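70 KDA protein (Xanthomonas sp., PDB 4B2N) is a dihaem c-type cytochrome that acts as a rubber oxygenase, cleaving the polymer processively by dioxygenation. Local coordinates at residues Asp69-Leu81 / Trp450-Tyr462. Sequence-based numbering, arbitrary orientation.
Sequences DLHNPPPPFVNRL and WAYNNLSPSWTGY
L455 and V78 join loops 69-81 and 450-462 through their backbones. V78 N donates to L455 O at 2.8 Å, nearly straight (N-H...O 165°). The same oxygen lies at the edge of the F77 ring, in its plane, 3.3 Å from F77 CD1.

R80 supplies the other polar grip. Its extended chain brings NH1 to two backbone carbonyls, N454 O in the 3-10 segment and S456 O at the start of the turn. The bond from NH1 to N454 O (2.6 Å) is short but bent (135°), with the oxygen out of the guanidinium plane. NH1 to S456 O, in that plane, is weak at 3.4 Å. W459 CE3 sits over one guanidinium face, 3.6 Å from R80 CZ. R80 CZ lies at the indole edge, near its plane; the planes are 56° apart, so this is no flat stack.

The apolar part centres on L455 and Y452. L455 CD1 packs on L70 CB and touches L70 O; L455 CD2 packs on R80 CB and L81 CG. L70 CD1 makes a CH-pi contact over one Y452 face, 3.9 Å from the centroid. L81 CD1 meets the same ring obliquely, at CE2 (3.7 Å). H312 stacks on Y452, whose OH is hydrogen-bonded to V311 N. The P457 ring lies against the backbone oxygen P76 O, with CG also on P76 CB; the peptide before P76 is cis.

This is loop-to-loop packing, with the Y452 side chain about 11 Å from a bound heme c. A proline-rich loop meets a 3-10 segment, 453-455, followed by a type I beta turn, S456 to W459, with an ST turn at S456.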
ATOM      1  N   ASP A  69     -19.230  -8.757  -3.730  1.00 16.73           N
ATOM      2  CA  ASP A  69     -20.011  -8.180  -2.652  1.00 16.76           C
ATOM      3  C   ASP A  69     -20.040  -9.200  -1.526  1.00 15.82           C
ATOM      4  O   ASP A  69     -20.654 -10.244  -1.652  1.00 16.27           O
ATOM      5  CB  ASP A  69     -21.408  -7.787  -3.172  1.00 17.81           C
ATOM      6  CG  ASP A  69     -22.287  -7.181  -2.082  1.00 18.72           C
ATOM      7  OD1 ASP A  69     -21.899  -7.188  -0.883  1.00 18.77           O
ATOM      8  OD2 ASP A  69     -23.395  -6.747  -2.411  1.00 19.59           O
ATOM      9  N   LEU A  70     -19.314  -8.936  -0.428  1.00 15.55           N
ATOM     10  CA  LEU A  70     -19.320  -9.859   0.708  1.00 14.74           C
ATOM     11  C   LEU A  70     -20.493  -9.648   1.668  1.00 15.21           C
ATOM     12  O   LEU A  70     -20.825 -10.540   2.497  1.00 15.11           O
ATOM     13  CB  LEU A  70     -18.011  -9.696   1.570  1.00 14.70           C
ATOM     14  CG  LEU A  70     -16.803  -9.933   0.647  1.00 15.28           C
ATOM     15  CD1 LEU A  70     -15.512  -9.476   1.342  1.00 14.51           C
ATOM     16  CD2 LEU A  70     -16.756 -11.400   0.137  1.00 15.63           C
ATOM     17  N   HIS A  71     -21.093  -8.444   1.590  1.00 15.16           N
ATOM     18  CA  HIS A  71     -22.228  -8.085   2.474  1.00 15.83           C
ATOM     19  C   HIS A  71     -23.497  -8.790   2.092  1.00 17.19           C
ATOM     20  O   HIS A  71     -24.209  -9.279   2.939  1.00 18.35           O
ATOM     21  CB  HIS A  71     -22.378  -6.554   2.573  1.00 16.08           C
ATOM     22  CG  HIS A  71     -21.283  -5.926   3.388  1.00 16.49           C
ATOM     23  ND1 HIS A  71     -20.010  -5.812   2.921  1.00 16.43           N
ATOM     24  CD2 HIS A  71     -21.264  -5.507   4.706  1.00 15.10           C
ATOM     25  CE1 HIS A  71     -19.241  -5.297   3.909  1.00 16.89           C
ATOM     26  NE2 HIS A  71     -20.031  -5.071   4.972  1.00 16.01           N
ATOM     27  N   ASN A  72     -23.725  -8.917   0.799  1.00 17.81           N
ATOM     28  CA  ASN A  72     -24.849  -9.679   0.265  1.00 19.69           C
ATOM     29  C   ASN A  72     -24.217 -10.622  -0.757  1.00 17.85           C
ATOM     30  O   ASN A  72     -24.252 -10.326  -1.973  1.00 19.13           O
ATOM     31  CB  ASN A  72     -25.883  -8.678  -0.290  1.00 20.23           C
ATOM     32  CG  ASN A  72     -26.644  -8.018   0.840  1.00 21.98           C
ATOM     33  OD1 ASN A  72     -27.519  -8.650   1.434  1.00 23.64           O
ATOM     34  ND2 ASN A  72     -26.241  -6.823   1.232  1.00 21.64           N
ATOM     35  N   PRO A  73     -23.579 -11.717  -0.254  1.00 17.73           N
ATOM     36  CA  PRO A  73     -22.715 -12.583  -1.117  1.00 18.38           C
ATOM     37  C   PRO A  73     -23.537 -13.451  -2.069  1.00 20.68           C
ATOM     38  O   PRO A  73     -24.733 -13.676  -1.831  1.00 18.55           O
ATOM     39  CB  PRO A  73     -21.908 -13.420  -0.120  1.00 18.46           C
ATOM     40  CG  PRO A  73     -22.850 -13.541   1.042  1.00 17.59           C
ATOM     41  CD  PRO A  73     -23.617 -12.211   1.129  1.00 17.98           C
ATOM     42  N   PRO A  74     -22.911 -13.905  -3.167  1.00 21.37           N
ATOM     43  CA  PRO A  74     -23.592 -14.808  -4.070  1.00 25.38           C
ATOM     44  C   PRO A  74     -23.985 -16.141  -3.351  1.00 23.32           C
ATOM     45  O   PRO A  74     -23.288 -16.586  -2.438  1.00 22.42           O
ATOM     46  CB  PRO A  74     -22.537 -15.034  -5.191  1.00 25.27           C
ATOM     47  CG  PRO A  74     -21.471 -14.002  -4.954  1.00 24.93           C
ATOM     48  CD  PRO A  74     -21.497 -13.709  -3.487  1.00 21.88           C
ATOM     49  N   PRO A  75     -25.101 -16.791  -3.747  1.00 27.72           N
ATOM     50  CA  PRO A  75     -25.267 -18.129  -3.179  1.00 28.32           C
ATOM     51  C   PRO A  75     -24.050 -19.005  -3.489  1.00 26.35           C
ATOM     52  O   PRO A  75     -23.292 -18.733  -4.444  1.00 25.77           O
ATOM     53  CB  PRO A  75     -26.524 -18.672  -3.899  1.00 30.46           C
ATOM     54  CG  PRO A  75     -27.287 -17.453  -4.255  1.00 31.19           C
ATOM     55  CD  PRO A  75     -26.207 -16.469  -4.677  1.00 29.61           C
ATOM     56  N   PRO A  76     -23.818 -20.030  -2.666  1.00 25.54           N
ATOM     57  CA  PRO A  76     -24.627 -20.423  -1.503  1.00 23.52           C
ATOM     58  C   PRO A  76     -24.216 -19.685  -0.185  1.00 22.99           C
ATOM     59  O   PRO A  76     -24.586 -20.133   0.903  1.00 20.12           O
ATOM     60  CB  PRO A  76     -24.319 -21.929  -1.403  1.00 24.02           C
ATOM     61  CG  PRO A  76     -22.852 -22.014  -1.816  1.00 23.01           C
ATOM     62  CD  PRO A  76     -22.639 -20.918  -2.846  1.00 24.77           C
ATOM     63  N   PHE A  77     -23.516 -18.551  -0.270  1.00 20.26           N
ATOM     64  CA  PHE A  77     -23.051 -17.895   0.959  1.00 20.45           C
ATOM     65  C   PHE A  77     -24.189 -17.202   1.644  1.00 20.04           C
ATOM     66  O   PHE A  77     -25.225 -16.936   1.032  1.00 18.25           O
ATOM     67  CB  PHE A  77     -21.903 -16.943   0.701  1.00 20.39           C
ATOM     68  CG  PHE A  77     -20.704 -17.627   0.142  1.00 19.96           C
ATOM     69  CD1 PHE A  77     -19.901 -18.411   0.958  1.00 22.65           C
ATOM     70  CD2 PHE A  77     -20.393 -17.506  -1.225  1.00 21.46           C
ATOM     71  CE1 PHE A  77     -18.792 -19.093   0.448  1.00 20.81           C
ATOM     72  CE2 PHE A  77     -19.282 -18.146  -1.745  1.00 23.07           C
ATOM     73  CZ  PHE A  77     -18.467 -18.922  -0.893  1.00 21.51           C
ATOM     74  N   VAL A  78     -24.023 -16.936   2.926  1.00 18.13           N
ATOM     75  CA  VAL A  78     -25.087 -16.297   3.678  1.00 19.65           C
ATOM     76  C   VAL A  78     -24.555 -14.974   4.235  1.00 19.94           C
ATOM     77  O   VAL A  78     -23.345 -14.769   4.305  1.00 19.03           O
ATOM     78  CB  VAL A  78     -25.611 -17.155   4.855  1.00 20.06           C
ATOM     79  CG1 VAL A  78     -26.316 -18.408   4.355  1.00 23.66           C
ATOM     80  CG2 VAL A  78     -24.492 -17.447   5.834  1.00 20.34           C
ATOM     81  N   ASN A  79     -25.474 -14.069   4.547  1.00 17.63           N
ATOM     82  CA  ASN A  79     -25.138 -12.771   5.029  1.00 17.56           C
ATOM     83  C   ASN A  79     -24.905 -12.902   6.515  1.00 18.22           C
ATOM     84  O   ASN A  79     -25.840 -13.273   7.238  1.00 20.46           O
ATOM     85  CB  ASN A  79     -26.274 -11.823   4.759  1.00 18.02           C
ATOM     86  CG  ASN A  79     -26.069 -10.475   5.400  1.00 17.68           C
ATOM     87  OD1 ASN A  79     -24.963 -10.117   5.787  1.00 17.46           O
ATOM     88  ND2 ASN A  79     -27.120  -9.716   5.490  1.00 19.04           N
ATOM     89  N   ARG A  80     -23.698 -12.577   6.978  1.00 16.23           N
ATOM     90  CA  ARG A  80     -23.493 -12.399   8.431  1.00 17.09           C
ATOM     91  C   ARG A  80     -22.762 -11.087   8.812  1.00 18.43           C
ATOM     92  O   ARG A  80     -22.312 -10.940   9.972  1.00 17.97           O
ATOM     93  CB  ARG A  80     -22.677 -13.552   9.072  1.00 19.27           C
ATOM     94  CG  ARG A  80     -23.382 -14.900   9.218  1.00 21.20           C
ATOM     95  CD  ARG A  80     -22.573 -15.878  10.089  1.00 22.08           C
ATOM     96  NE  ARG A  80     -23.420 -17.050  10.429  1.00 21.38           N
ATOM     97  CZ  ARG A  80     -23.482 -18.115   9.650  1.00 23.86           C
ATOM     98  NH1 ARG A  80     -22.778 -18.186   8.520  1.00 22.77           N
ATOM     99  NH2 ARG A  80     -24.238 -19.113   9.955  1.00 21.05           N
ATOM    100  N   LEU A  81     -22.600 -10.164   7.875  1.00 15.18           N
ATOM    101  CA  LEU A  81     -21.929  -8.853   8.166  1.00 15.58           C
ATOM    102  C   LEU A  81     -22.951  -7.776   8.518  1.00 16.52           C
ATOM    103  O   LEU A  81     -24.028  -7.732   7.870  1.00 18.52           O
ATOM    104  CB  LEU A  81     -21.135  -8.382   6.931  1.00 14.80           C
ATOM    105  CG  LEU A  81     -20.042  -9.317   6.459  1.00 15.32           C
ATOM    106  CD1 LEU A  81     -19.241  -8.664   5.320  1.00 13.81           C
ATOM    107  CD2 LEU A  81     -19.175  -9.668   7.671  1.00 15.88           C
ATOM    108  N   TRP A 450      -9.756 -15.032   6.993  1.00 13.10           N
ATOM    109  CA  TRP A 450      -9.299 -14.083   5.994  1.00 13.49           C
ATOM    110  C   TRP A 450     -10.226 -14.030   4.809  1.00 14.04           C
ATOM    111  O   TRP A 450     -10.495 -12.932   4.277  1.00 14.47           O
ATOM    112  CB  TRP A 450      -7.869 -14.448   5.585  1.00 14.19           C
ATOM    113  CG  TRP A 450      -6.976 -14.315   6.771  1.00 13.64           C
ATOM    114  CD1 TRP A 450      -6.565 -15.317   7.644  1.00 13.62           C
ATOM    115  CD2 TRP A 450      -6.410 -13.058   7.303  1.00 14.10           C
ATOM    116  NE1 TRP A 450      -5.825 -14.764   8.661  1.00 14.55           N
ATOM    117  CE2 TRP A 450      -5.703 -13.410   8.503  1.00 14.78           C
ATOM    118  CE3 TRP A 450      -6.402 -11.733   6.862  1.00 13.87           C
ATOM    119  CZ2 TRP A 450      -4.970 -12.449   9.233  1.00 14.84           C
ATOM    120  CZ3 TRP A 450      -5.700 -10.791   7.564  1.00 15.10           C
ATOM    121  CH2 TRP A 450      -5.016 -11.133   8.758  1.00 14.53           C
ATOM    122  N   ALA A 451     -10.767 -15.203   4.425  1.00 12.86           N
ATOM    123  CA  ALA A 451     -11.660 -15.243   3.256  1.00 14.09           C
ATOM    124  C   ALA A 451     -13.113 -15.056   3.714  1.00 13.62           C
ATOM    125  O   ALA A 451     -13.988 -15.316   2.934  1.00 14.08           O
ATOM    126  CB  ALA A 451     -11.492 -16.568   2.419  1.00 14.45           C
ATOM    127  N   TYR A 452     -13.345 -14.603   4.954  1.00 14.53           N
ATOM    128  CA  TYR A 452     -14.720 -14.481   5.494  1.00 15.15           C
ATOM    129  C   TYR A 452     -15.497 -15.809   5.381  1.00 15.64           C
ATOM    130  O   TYR A 452     -16.628 -15.861   4.786  1.00 17.33           O
ATOM    131  CB  TYR A 452     -15.535 -13.415   4.718  1.00 16.31           C
ATOM    132  CG  TYR A 452     -15.146 -11.986   4.884  1.00 16.20           C
ATOM    133  CD1 TYR A 452     -13.938 -11.488   4.350  1.00 16.28           C
ATOM    134  CD2 TYR A 452     -15.996 -11.105   5.550  1.00 15.71           C
ATOM    135  CE1 TYR A 452     -13.615 -10.130   4.439  1.00 15.95           C
ATOM    136  CE2 TYR A 452     -15.698  -9.718   5.639  1.00 16.86           C
ATOM    137  CZ  TYR A 452     -14.512  -9.263   5.089  1.00 17.09           C
ATOM    138  OH  TYR A 452     -14.221  -7.945   5.231  1.00 18.11           O
ATOM    139  N   ASN A 453     -14.855 -16.884   5.787  1.00 16.00           N
ATOM    140  CA  ASN A 453     -15.500 -18.198   5.790  1.00 15.98           C
ATOM    141  C   ASN A 453     -16.641 -18.239   6.786  1.00 16.31           C
ATOM    142  O   ASN A 453     -17.386 -19.168   6.791  1.00 16.71           O
ATOM    143  CB  ASN A 453     -14.503 -19.397   5.905  1.00 15.59           C
ATOM    144  CG  ASN A 453     -14.084 -19.725   7.341  1.00 16.75           C
ATOM    145  OD1 ASN A 453     -14.066 -18.840   8.220  1.00 16.00           O
ATOM    146  ND2 ASN A 453     -13.689 -20.985   7.580  1.00 16.20           N
ATOM    147  N   ASN A 454     -16.817 -17.203   7.589  1.00 16.07           N
ATOM    148  CA  ASN A 454     -18.030 -17.152   8.411  1.00 18.02           C
ATOM    149  C   ASN A 454     -19.296 -16.966   7.553  1.00 19.03           C
ATOM    150  O   ASN A 454     -20.406 -17.171   8.057  1.00 21.23           O
ATOM    151  CB  ASN A 454     -17.936 -16.084   9.489  1.00 20.63           C
ATOM    152  CG  ASN A 454     -17.820 -14.686   8.910  1.00 21.87           C
ATOM    153  OD1 ASN A 454     -18.533 -13.774   9.350  1.00 25.45           O
ATOM    154  ND2 ASN A 454     -16.932 -14.502   7.925  1.00 18.43           N
ATOM    155  N   LEU A 455     -19.142 -16.623   6.275  1.00 16.22           N
ATOM    156  CA  LEU A 455     -20.266 -16.496   5.374  1.00 18.08           C
ATOM    157  C   LEU A 455     -20.623 -17.816   4.652  1.00 19.36           C
ATOM    158  O   LEU A 455     -21.530 -17.853   3.791  1.00 21.11           O
ATOM    159  CB  LEU A 455     -19.987 -15.408   4.325  1.00 15.73           C
ATOM    160  CG  LEU A 455     -19.512 -14.100   4.917  1.00 15.43           C
ATOM    161  CD1 LEU A 455     -19.290 -13.147   3.761  1.00 15.01           C
ATOM    162  CD2 LEU A 455     -20.553 -13.547   5.916  1.00 16.10           C
ATOM    163  N   SER A 456     -19.878 -18.872   4.952  1.00 20.85           N
ATOM    164  CA  SER A 456     -20.206 -20.188   4.405  1.00 20.86           C
ATOM    165  C   SER A 456     -21.501 -20.700   5.003  1.00 20.86           C
ATOM    166  O   SER A 456     -21.754 -20.439   6.175  1.00 18.79           O
ATOM    167  CB  SER A 456     -19.135 -21.183   4.847  1.00 23.39           C
ATOM    168  OG  SER A 456     -19.486 -22.492   4.413  1.00 26.87           O
ATOM    169  N   PRO A 457     -22.322 -21.406   4.208  1.00 21.81           N
ATOM    170  CA  PRO A 457     -23.520 -21.923   4.881  1.00 23.79           C
ATOM    171  C   PRO A 457     -23.183 -23.020   5.909  1.00 28.70           C
ATOM    172  O   PRO A 457     -23.993 -23.290   6.813  1.00 33.69           O
ATOM    173  CB  PRO A 457     -24.391 -22.461   3.753  1.00 25.43           C
ATOM    174  CG  PRO A 457     -23.450 -22.606   2.579  1.00 24.69           C
ATOM    175  CD  PRO A 457     -22.333 -21.597   2.755  1.00 22.84           C
ATOM    176  N   SER A 458     -21.983 -23.588   5.811  1.00 30.54           N
ATOM    177  CA  SER A 458     -21.551 -24.733   6.630  1.00 31.63           C
ATOM    178  C   SER A 458     -20.948 -24.243   7.900  1.00 33.50           C
ATOM    179  O   SER A 458     -20.627 -25.039   8.748  1.00 34.01           O
ATOM    180  CB  SER A 458     -20.441 -25.547   5.932  1.00 30.45           C
ATOM    181  OG  SER A 458     -20.596 -25.677   4.535  1.00 36.39           O
ATOM    182  N   TRP A 459     -20.745 -22.933   8.039  1.00 33.08           N
ATOM    183  CA  TRP A 459     -20.034 -22.414   9.189  1.00 30.50           C
ATOM    184  C   TRP A 459     -20.985 -22.329  10.313  1.00 36.67           C
ATOM    185  O   TRP A 459     -21.981 -21.614  10.247  1.00 38.42           O
ATOM    186  CB  TRP A 459     -19.426 -21.023   8.872  1.00 26.98           C
ATOM    187  CG  TRP A 459     -18.588 -20.273   9.926  1.00 22.85           C
ATOM    188  CD1 TRP A 459     -17.185 -20.297  10.076  1.00 23.92           C
ATOM    189  CD2 TRP A 459     -19.046 -19.294  10.918  1.00 24.51           C
ATOM    190  NE1 TRP A 459     -16.775 -19.488  11.104  1.00 23.26           N
ATOM    191  CE2 TRP A 459     -17.839 -18.816  11.622  1.00 22.83           C
ATOM    192  CE3 TRP A 459     -20.304 -18.754  11.281  1.00 23.61           C
ATOM    193  CZ2 TRP A 459     -17.905 -17.851  12.590  1.00 24.36           C
ATOM    194  CZ3 TRP A 459     -20.354 -17.800  12.283  1.00 22.97           C
ATOM    195  CH2 TRP A 459     -19.181 -17.350  12.935  1.00 25.76           C
ATOM    196  N   THR A 460     -20.697 -23.046  11.388  1.00 41.87           N
ATOM    197  CA  THR A 460     -21.150 -22.522  12.679  1.00 45.88           C
ATOM    198  C   THR A 460     -19.942 -21.795  13.233  1.00 40.41           C
ATOM    199  O   THR A 460     -18.820 -22.123  12.867  1.00 44.49           O
ATOM    200  CB  THR A 460     -21.508 -23.613  13.698  1.00 48.11           C
ATOM    201  OG1 THR A 460     -22.860 -23.431  14.150  1.00 60.07           O
ATOM    202  CG2 THR A 460     -20.515 -23.575  14.897  1.00 46.75           C
ATOM    203  N   GLY A 461     -20.197 -20.779  14.060  1.00 38.50           N
ATOM    204  CA  GLY A 461     -19.243 -20.214  14.978  1.00 30.50           C
ATOM    205  C   GLY A 461     -17.773 -20.342  14.727  1.00 25.76           C
ATOM    206  O   GLY A 461     -17.260 -21.151  13.931  1.00 25.98           O
ATOM    207  N   TYR A 462     -17.071 -19.484  15.421  1.00 24.77           N
ATOM    208  CA  TYR A 462     -15.644 -19.555  15.396  1.00 23.46           C
ATOM    209  C   TYR A 462     -15.195 -20.851  16.107  1.00 23.03           C
ATOM    210  O   TYR A 462     -15.719 -21.164  17.182  1.00 23.09           O
ATOM    211  CB  TYR A 462     -15.108 -18.292  16.032  1.00 24.45           C
ATOM    212  CG  TYR A 462     -15.228 -17.146  14.998  1.00 26.50           C
ATOM    213  CD1 TYR A 462     -14.528 -17.227  13.768  1.00 27.21           C
ATOM    214  CD2 TYR A 462     -16.060 -16.029  15.210  1.00 27.27           C
ATOM    215  CE1 TYR A 462     -14.662 -16.229  12.806  1.00 26.85           C
ATOM    216  CE2 TYR A 462     -16.171 -15.005  14.242  1.00 26.48           C
ATOM    217  CZ  TYR A 462     -15.473 -15.131  13.043  1.00 27.15           C
ATOM    218  OH  TYR A 462     -15.537 -14.173  12.015  1.00 29.75           O
TER